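PDB 2J4D: cryptochrome DASH, chloroplastic/mitochondrial from Arabidopsis thaliana, which repairs cyclobutane pyrimidine dimers in single-stranded DNA, binds FAD and a folate antenna, and may also serve as a photoreceptor. Local coordinates for residues Y262-Y272 and P282-P290. Numbering follows the deposited sequence.
With FAD (flavin-adenine dinucleotide), chain C.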
ATOM      1  N   TYR A 262       3.721  11.551  13.110  1.00 21.46           N
ATOM      2  CA  TYR A 262       3.565  10.441  14.038  1.00 22.22           C
ATOM      3  C   TYR A 262       4.784  10.240  14.933  1.00 21.82           C
ATOM      4  O   TYR A 262       4.655  10.079  16.148  1.00 21.59           O
ATOM      5  CB  TYR A 262       3.281   9.151  13.263  1.00 19.18           C
ATOM      6  CG  TYR A 262       2.881   8.000  14.156  1.00 22.33           C
ATOM      7  CD1 TYR A 262       1.649   7.997  14.808  1.00 21.18           C
ATOM      8  CD2 TYR A 262       3.756   6.939  14.394  1.00 21.05           C
ATOM      9  CE1 TYR A 262       1.297   6.967  15.684  1.00 22.67           C
ATOM     10  CE2 TYR A 262       3.415   5.905  15.269  1.00 24.78           C
ATOM     11  CZ  TYR A 262       2.184   5.930  15.910  1.00 22.61           C
ATOM     12  OH  TYR A 262       1.856   4.933  16.797  1.00 25.47           O
ATOM     13  N   PHE A 263       5.966  10.251  14.332  1.00 22.74           N
ATOM     14  CA  PHE A 263       7.203  10.057  15.073  1.00 21.99           C
ATOM     15  C   PHE A 263       7.621  11.238  15.936  1.00 24.55           C
ATOM     16  O   PHE A 263       7.799  11.113  17.149  1.00 24.11           O
ATOM     17  CB  PHE A 263       8.377   9.782  14.117  1.00 20.53           C
ATOM     18  CG  PHE A 263       8.421   8.387  13.565  1.00 18.54           C
ATOM     19  CD1 PHE A 263       7.336   7.525  13.700  1.00 18.36           C
ATOM     20  CD2 PHE A 263       9.545   7.946  12.880  1.00 19.42           C
ATOM     21  CE1 PHE A 263       7.370   6.239  13.156  1.00 22.15           C
ATOM     22  CE2 PHE A 263       9.593   6.659  12.328  1.00 20.05           C
ATOM     23  CZ  PHE A 263       8.504   5.807  12.467  1.00 19.51           C
ATOM     24  N   TRP A 264       7.774  12.386  15.288  1.00 23.56           N
ATOM     25  CA  TRP A 264       8.295  13.563  15.952  1.00 24.46           C
ATOM     26  C   TRP A 264       7.348  14.579  16.566  1.00 26.24           C
ATOM     27  O   TRP A 264       7.412  14.827  17.770  1.00 25.26           O
ATOM     28  CB  TRP A 264       9.261  14.255  14.990  1.00 24.48           C
ATOM     29  CG  TRP A 264      10.316  13.307  14.450  1.00 24.50           C
ATOM     30  CD1 TRP A 264      10.297  12.639  13.249  1.00 24.09           C
ATOM     31  CD2 TRP A 264      11.509  12.882  15.123  1.00 21.55           C
ATOM     32  NE1 TRP A 264      11.405  11.827  13.140  1.00 22.10           N
ATOM     33  CE2 TRP A 264      12.165  11.957  14.276  1.00 21.14           C
ATOM     34  CE3 TRP A 264      12.087  13.194  16.366  1.00 25.05           C
ATOM     35  CZ2 TRP A 264      13.375  11.339  14.629  1.00 19.29           C
ATOM     36  CZ3 TRP A 264      13.296  12.578  16.719  1.00 23.36           C
ATOM     37  CH2 TRP A 264      13.923  11.663  15.852  1.00 23.18           C
ATOM     38  N   LYS A 265       6.487  15.180  15.756  1.00 25.43           N
ATOM     39  CA  LYS A 265       5.569  16.184  16.277  1.00 27.31           C
ATOM     40  C   LYS A 265       4.700  15.648  17.412  1.00 27.53           C
ATOM     41  O   LYS A 265       4.609  16.264  18.479  1.00 25.46           O
ATOM     42  CB  LYS A 265       4.682  16.732  15.159  1.00 29.11           C
ATOM     43  CG  LYS A 265       3.774  17.861  15.624  1.00 29.98           C
ATOM     44  CD  LYS A 265       2.939  18.422  14.491  1.00 34.11           C
ATOM     45  CE  LYS A 265       1.910  19.418  15.024  1.00 38.42           C
ATOM     46  NZ  LYS A 265       1.040  19.942  13.940  1.00 38.56           N
ATOM     47  N   LYS A 266       4.066  14.505  17.188  1.00 24.26           N
ATOM     48  CA  LYS A 266       3.209  13.910  18.200  1.00 26.87           C
ATOM     49  C   LYS A 266       3.936  12.955  19.136  1.00 25.90           C
ATOM     50  O   LYS A 266       3.386  12.569  20.167  1.00 22.57           O
ATOM     51  CB  LYS A 266       2.022  13.201  17.544  1.00 27.33           C
ATOM     52  CG  LYS A 266       1.053  14.165  16.886  1.00 30.66           C
ATOM     53  CD  LYS A 266      -0.099  13.432  16.228  1.00 36.80           C
ATOM     54  CE  LYS A 266      -1.228  14.391  15.928  1.00 40.44           C
ATOM     55  NZ  LYS A 266      -1.711  14.999  17.200  1.00 43.47           N
ATOM     56  N   ASP A 267       5.158  12.571  18.773  1.00 24.90           N
ATOM     57  CA  ASP A 267       5.968  11.683  19.615  1.00 25.82           C
ATOM     58  C   ASP A 267       5.177  10.436  20.035  1.00 26.64           C
ATOM     59  O   ASP A 267       5.225  10.006  21.187  1.00 27.16           O
ATOM     60  CB  ASP A 267       6.437  12.482  20.844  1.00 30.15           C
ATOM     61  CG  ASP A 267       7.614  11.840  21.567  1.00 33.16           C
ATOM     62  OD1 ASP A 267       8.426  11.144  20.920  1.00 31.34           O
ATOM     63  OD2 ASP A 267       7.738  12.063  22.790  1.00 32.86           O
ATOM     64  N   LEU A 268       4.455   9.846  19.088  1.00 23.65           N
ATOM     65  CA  LEU A 268       3.648   8.669  19.378  1.00 23.36           C
ATOM     66  C   LEU A 268       4.354   7.338  19.146  1.00 25.51           C
ATOM     67  O   LEU A 268       3.860   6.293  19.566  1.00 23.99           O
ATOM     68  CB  LEU A 268       2.365   8.700  18.548  1.00 24.05           C
ATOM     69  CG  LEU A 268       1.400   9.818  18.936  1.00 27.86           C
ATOM     70  CD1 LEU A 268       0.234   9.862  17.968  1.00 28.87           C
ATOM     71  CD2 LEU A 268       0.908   9.579  20.362  1.00 32.06           C
ATOM     72  N   LEU A 269       5.505   7.369  18.487  1.00 24.41           N
ATOM     73  CA  LEU A 269       6.215   6.129  18.203  1.00 27.02           C
ATOM     74  C   LEU A 269       6.542   5.330  19.453  1.00 25.80           C
ATOM     75  O   LEU A 269       6.472   4.101  19.439  1.00 26.61           O
ATOM     76  CB  LEU A 269       7.506   6.407  17.420  1.00 24.35           C
ATOM     77  CG  LEU A 269       8.328   5.162  17.055  1.00 29.03           C
ATOM     78  CD1 LEU A 269       7.459   4.186  16.270  1.00 24.61           C
ATOM     79  CD2 LEU A 269       9.567   5.568  16.255  1.00 26.92           C
ATOM     80  N   LYS A 270       6.876   6.021  20.538  1.00 28.24           N
ATOM     81  CA  LYS A 270       7.229   5.332  21.776  1.00 26.17           C
ATOM     82  C   LYS A 270       6.095   4.577  22.467  1.00 27.34           C
ATOM     83  O   LYS A 270       6.335   3.890  23.463  1.00 26.09           O
ATOM     84  CB  LYS A 270       7.863   6.311  22.766  1.00 28.87           C
ATOM     85  CG  LYS A 270       6.968   7.466  23.163  1.00 33.20           C
ATOM     86  CD  LYS A 270       7.655   8.325  24.207  1.00 36.97           C
ATOM     87  CE  LYS A 270       6.966   9.669  24.361  1.00 41.56           C
ATOM     88  NZ  LYS A 270       5.527   9.524  24.677  1.00 42.84           N
ATOM     89  N   VAL A 271       4.867   4.696  21.962  1.00 24.69           N
ATOM     90  CA  VAL A 271       3.736   3.972  22.562  1.00 27.48           C
ATOM     91  C   VAL A 271       2.969   3.183  21.510  1.00 26.71           C
ATOM     92  O   VAL A 271       1.917   2.594  21.792  1.00 25.97           O
ATOM     93  CB  VAL A 271       2.736   4.918  23.281  1.00 27.20           C
ATOM     94  CG1 VAL A 271       3.455   5.695  24.360  1.00 28.95           C
ATOM     95  CG2 VAL A 271       2.069   5.856  22.280  1.00 28.99           C
ATOM     96  N   TYR A 272       3.521   3.162  20.303  1.00 26.12           N
ATOM     97  CA  TYR A 272       2.926   2.459  19.173  1.00 23.84           C
ATOM     98  C   TYR A 272       2.435   1.042  19.495  1.00 22.38           C
ATOM     99  O   TYR A 272       1.289   0.702  19.214  1.00 22.56           O
ATOM    100  CB  TYR A 272       3.932   2.402  18.010  1.00 23.21           C
ATOM    101  CG  TYR A 272       3.539   1.429  16.925  1.00 25.02           C
ATOM    102  CD1 TYR A 272       2.452   1.691  16.087  1.00 22.04           C
ATOM    103  CD2 TYR A 272       4.179   0.194  16.808  1.00 24.91           C
ATOM    104  CE1 TYR A 272       2.003   0.744  15.176  1.00 24.72           C
ATOM    105  CE2 TYR A 272       3.740  -0.762  15.901  1.00 28.10           C
ATOM    106  CZ  TYR A 272       2.645  -0.483  15.093  1.00 27.72           C
ATOM    107  OH  TYR A 272       2.148  -1.455  14.253  1.00 26.38           O
ATOM    108  N   PRO A 282      -6.611   8.493  13.960  1.00 27.61           N
ATOM    109  CA  PRO A 282      -5.290   8.443  13.333  1.00 24.31           C
ATOM    110  C   PRO A 282      -4.156   8.088  14.283  1.00 26.37           C
ATOM    111  O   PRO A 282      -3.180   7.461  13.881  1.00 25.93           O
ATOM    112  CB  PRO A 282      -5.132   9.850  12.768  1.00 25.80           C
ATOM    113  CG  PRO A 282      -5.851  10.689  13.786  1.00 25.74           C
ATOM    114  CD  PRO A 282      -7.106   9.882  14.028  1.00 26.63           C
ATOM    115  N   ASP A 283      -4.307   8.477  15.546  1.00 23.45           N
ATOM    116  CA  ASP A 283      -3.295   8.263  16.573  1.00 25.23           C
ATOM    117  C   ASP A 283      -2.874   6.852  16.979  1.00 21.53           C
ATOM    118  O   ASP A 283      -1.729   6.664  17.375  1.00 22.83           O
ATOM    119  CB  ASP A 283      -3.704   9.011  17.853  1.00 28.82           C
ATOM    120  CG  ASP A 283      -3.401  10.498  17.794  1.00 33.90           C
ATOM    121  OD1 ASP A 283      -3.208  11.043  16.688  1.00 35.99           O
ATOM    122  OD2 ASP A 283      -3.367  11.133  18.871  1.00 37.37           O
ATOM    123  N   TYR A 284      -3.760   5.860  16.894  1.00 22.20           N
ATOM    124  CA  TYR A 284      -3.400   4.516  17.356  1.00 22.05           C
ATOM    125  C   TYR A 284      -2.312   3.743  16.600  1.00 23.27           C
ATOM    126  O   TYR A 284      -1.758   2.782  17.142  1.00 21.31           O
ATOM    127  CB  TYR A 284      -4.662   3.635  17.485  1.00 21.25           C
ATOM    128  CG  TYR A 284      -5.217   3.108  16.179  1.00 21.17           C
ATOM    129  CD1 TYR A 284      -4.650   1.996  15.554  1.00 20.30           C
ATOM    130  CD2 TYR A 284      -6.299   3.735  15.558  1.00 24.65           C
ATOM    131  CE1 TYR A 284      -5.140   1.523  14.349  1.00 23.71           C
ATOM    132  CE2 TYR A 284      -6.797   3.270  14.348  1.00 25.08           C
ATOM    133  CZ  TYR A 284      -6.213   2.171  13.749  1.00 25.92           C
ATOM    134  OH  TYR A 284      -6.671   1.740  12.530  1.00 25.16           O
ATOM    135  N   SER A 285      -1.997   4.149  15.372  1.00 21.41           N
ATOM    136  CA  SER A 285      -0.963   3.455  14.592  1.00 21.16           C
ATOM    137  C   SER A 285      -0.303   4.418  13.616  1.00 20.12           C
ATOM    138  O   SER A 285      -0.751   5.551  13.471  1.00 20.53           O
ATOM    139  CB  SER A 285      -1.570   2.269  13.838  1.00 20.21           C
ATOM    140  OG  SER A 285      -2.513   2.706  12.874  1.00 18.85           O
ATOM    141  N   THR A 286       0.755   3.981  12.934  1.00 17.57           N
ATOM    142  CA  THR A 286       1.445   4.892  12.025  1.00 17.54           C
ATOM    143  C   THR A 286       0.612   5.428  10.871  1.00 16.49           C
ATOM    144  O   THR A 286       0.824   6.563  10.436  1.00 16.66           O
ATOM    145  CB  THR A 286       2.704   4.254  11.380  1.00 17.89           C
ATOM    146  OG1 THR A 286       2.297   3.252  10.436  1.00 17.98           O
ATOM    147  CG2 THR A 286       3.623   3.643  12.447  1.00 18.85           C
ATOM    148  N   LYS A 287      -0.320   4.615  10.380  1.00 15.75           N
ATOM    149  CA  LYS A 287      -1.136   4.969   9.219  1.00 15.39           C
ATOM    150  C   LYS A 287      -0.227   5.187   7.988  1.00 16.10           C
ATOM    151  O   LYS A 287      -0.571   5.930   7.065  1.00 15.76           O
ATOM    152  CB  LYS A 287      -1.962   6.231   9.493  1.00 18.85           C
ATOM    153  CG  LYS A 287      -2.906   6.095  10.691  1.00 19.46           C
ATOM    154  CD  LYS A 287      -3.844   4.905  10.535  1.00 19.11           C
ATOM    155  CE  LYS A 287      -4.856   4.832  11.687  1.00 20.18           C
ATOM    156  NZ  LYS A 287      -4.199   4.787  13.037  1.00 21.63           N
ATOM    157  N   PHE A 288       0.927   4.532   7.963  1.00 16.35           N
ATOM    158  CA  PHE A 288       1.835   4.696   6.820  1.00 16.49           C
ATOM    159  C   PHE A 288       1.435   3.877   5.587  1.00 15.51           C
ATOM    160  O   PHE A 288       1.900   4.155   4.481  1.00 14.96           O
ATOM    161  CB  PHE A 288       3.276   4.257   7.158  1.00 13.84           C
ATOM    162  CG  PHE A 288       3.955   5.059   8.246  1.00 17.64           C
ATOM    163  CD1 PHE A 288       3.505   6.322   8.612  1.00 19.28           C
ATOM    164  CD2 PHE A 288       5.092   4.541   8.873  1.00 16.32           C
ATOM    165  CE1 PHE A 288       4.182   7.059   9.592  1.00 18.87           C
ATOM    166  CE2 PHE A 288       5.773   5.262   9.847  1.00 17.37           C
ATOM    167  CZ  PHE A 288       5.321   6.525  10.210  1.00 18.42           C
ATOM    168  N   SER A 289       0.589   2.871   5.771  1.00 15.39           N
ATOM    169  CA  SER A 289       0.260   1.961   4.679  1.00 16.19           C
ATOM    170  C   SER A 289      -0.097   2.481   3.289  1.00 15.66           C
ATOM    171  O   SER A 289       0.399   1.948   2.296  1.00 16.23           O
ATOM    172  CB  SER A 289      -0.800   0.956   5.139  1.00 17.85           C
ATOM    173  OG  SER A 289      -2.028   1.593   5.428  1.00 19.45           O
ATOM    174  N   PRO A 290      -0.948   3.517   3.182  1.00 14.43           N
ATOM    175  CA  PRO A 290      -1.255   3.971   1.822  1.00 14.85           C
ATOM    176  C   PRO A 290      -0.034   4.520   1.085  1.00 15.55           C
ATOM    177  O   PRO A 290       0.124   4.292  -0.114  1.00 14.09           O
ATOM    178  CB  PRO A 290      -2.336   5.043   2.038  1.00 16.34           C
ATOM    179  CG  PRO A 290      -2.966   4.651   3.362  1.00 20.43           C
ATOM    180  CD  PRO A 290      -1.744   4.256   4.176  1.00 17.08           C
TER
HETATM  181  PA  FAD C1498       0.866  -0.218  11.470  1.00 21.50           P
HETATM  182  O1A FAD C1498       1.258   1.174  11.770  1.00 18.10           O
HETATM  183  O2A FAD C1498       0.407  -1.107  12.563  1.00 19.34           O
HETATM  184  O5B FAD C1498       2.071  -0.978  10.724  1.00 19.70           O
HETATM  185  C5B FAD C1498       3.120  -0.232  10.069  1.00 16.55           C
HETATM  186  C4B FAD C1498       3.316  -0.815   8.665  1.00 18.02           C
HETATM  187  O4B FAD C1498       3.649  -2.196   8.792  1.00 17.38           O
HETATM  188  C3B FAD C1498       2.082  -0.775   7.770  1.00 18.62           C
HETATM  189  O3B FAD C1498       1.877   0.496   7.176  1.00 18.28           O
HETATM  190  C2B FAD C1498       2.387  -1.882   6.810  1.00 20.21           C
HETATM  191  O2B FAD C1498       3.149  -1.505   5.684  1.00 20.32           O
HETATM  192  C1B FAD C1498       3.077  -2.932   7.698  1.00 17.78           C
HETATM  193  N9A FAD C1498       2.187  -3.976   8.250  1.00 18.60           N
HETATM  194  C8A FAD C1498       1.595  -4.010   9.497  1.00 20.77           C
HETATM  195  N7A FAD C1498       0.859  -5.098   9.683  1.00 22.73           N
HETATM  196  C5A FAD C1498       0.980  -5.808   8.508  1.00 19.35           C
HETATM  197  C6A FAD C1498       0.430  -7.041   8.085  1.00 19.58           C
HETATM  198  N6A FAD C1498      -0.355  -7.809   8.829  1.00 19.70           N
HETATM  199  N1A FAD C1498       0.751  -7.475   6.810  1.00 16.00           N
HETATM  200  C2A FAD C1498       1.561  -6.711   6.004  1.00 19.84           C
HETATM  201  N3A FAD C1498       2.117  -5.525   6.347  1.00 18.69           N
HETATM  202  C4A FAD C1498       1.788  -5.111   7.600  1.00 20.89           C
HETATM  203  N1  FAD C1498      -1.733  -4.024   4.348  1.00 15.24           N
HETATM  204  C2  FAD C1498      -1.380  -3.374   3.184  1.00 18.86           C
HETATM  205  O2  FAD C1498      -0.406  -2.645   3.141  1.00 17.70           O
HETATM  206  N3  FAD C1498      -2.174  -3.573   2.044  1.00 17.27           N
HETATM  207  C4  FAD C1498      -3.304  -4.387   2.013  1.00 19.67           C
HETATM  208  O4  FAD C1498      -3.969  -4.520   0.970  1.00 17.11           O
HETATM  209  C4X FAD C1498      -3.661  -5.050   3.213  1.00 17.71           C
HETATM  210  N5  FAD C1498      -4.785  -5.888   3.276  1.00 21.02           N
HETATM  211  C5X FAD C1498      -5.064  -6.626   4.428  1.00 19.35           C
HETATM  212  C6  FAD C1498      -6.114  -7.553   4.446  1.00 19.23           C
HETATM  213  C7  FAD C1498      -6.426  -8.316   5.596  1.00 16.32           C
HETATM  214  C7M FAD C1498      -7.569  -9.300   5.548  1.00 18.46           C
HETATM  215  C8  FAD C1498      -5.629  -8.123   6.782  1.00 19.40           C
HETATM  216  C8M FAD C1498      -5.889  -8.896   8.065  1.00 16.65           C
HETATM  217  C9  FAD C1498      -4.569  -7.195   6.775  1.00 16.87           C
HETATM  218  C9A FAD C1498      -4.263  -6.430   5.609  1.00 18.68           C
HETATM  219  N10 FAD C1498      -3.198  -5.482   5.575  1.00 18.73           N
HETATM  220  C10 FAD C1498      -2.848  -4.841   4.365  1.00 17.85           C
HETATM  221  C1' FAD C1498      -2.192  -5.442   6.685  1.00 18.25           C
HETATM  222  C2' FAD C1498      -2.455  -4.439   7.827  1.00 17.63           C
HETATM  223  O2' FAD C1498      -3.777  -4.601   8.311  1.00 21.08           O
HETATM  224  C3' FAD C1498      -2.263  -3.012   7.318  1.00 20.13           C
HETATM  225  O3' FAD C1498      -0.946  -2.846   6.755  1.00 21.00           O
HETATM  226  C4' FAD C1498      -2.398  -1.923   8.397  1.00 18.54           C
HETATM  227  O4' FAD C1498      -3.712  -1.941   8.960  1.00 16.72           O
HETATM  228  C5' FAD C1498      -2.124  -0.564   7.766  1.00 19.82           C
HETATM  229  O5' FAD C1498      -2.220   0.463   8.756  1.00 19.80           O
HETATM  230  P   FAD C1498      -1.010   1.075   9.562  1.00 21.02           P
HETATM  231  O1P FAD C1498      -0.122   1.658   8.543  1.00 18.41           O
HETATM  232  O2P FAD C1498      -1.540   2.046  10.559  1.00 21.40           O
HETATM  233  O3P FAD C1498      -0.359  -0.086  10.428  1.00 18.92           O
HETATM  234  O   HOH W   1       0.228   5.518  18.859  1.00 31.77           O
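The ring of Tyr-262 lies flat against the backbone at Thr-286: a CH-pi contact puts Thr-286 CA 3.8 Å from the ring centroid, nearly on its normal, while Leu-268 CB covers the opposite face near the rim. With CG anti to the backbone N (chi1 -170°), the ring leaves its helix toward the loop that precedes helix 289-293. Further apolar packing joins Phe-263 CE1 to the edge of the Phe-288 ring, 3.6 Å from CZ. A methyl of Leu-268, CD1, rests against the carboxylate of Asp-283. One water, 2.7 Å from both Tyr-262 OH and Asp-283 O, donates to that carbonyl and links the segments. Trimming Tyr-262 to an alanine is likely to leave this water without its phenol partner and Thr-286 CA without the ring face it packs on. Both segments reach the FAD diphosphate: Tyr-272 OH gives a very short bond to O2A, Ser-285 OG binds O2P at 2.6 Å, and Thr-286 OG1 binds O1A at 2.7 Å. The same Thr-286 OG1 accepts from Phe-288 N in an ST turn, and Lys-287 N and Ser-289 N also donate to phosphate oxygens. These residues make up part of the diphosphate-binding side of the FAD pocket in this class-1 DNA photolyase family member.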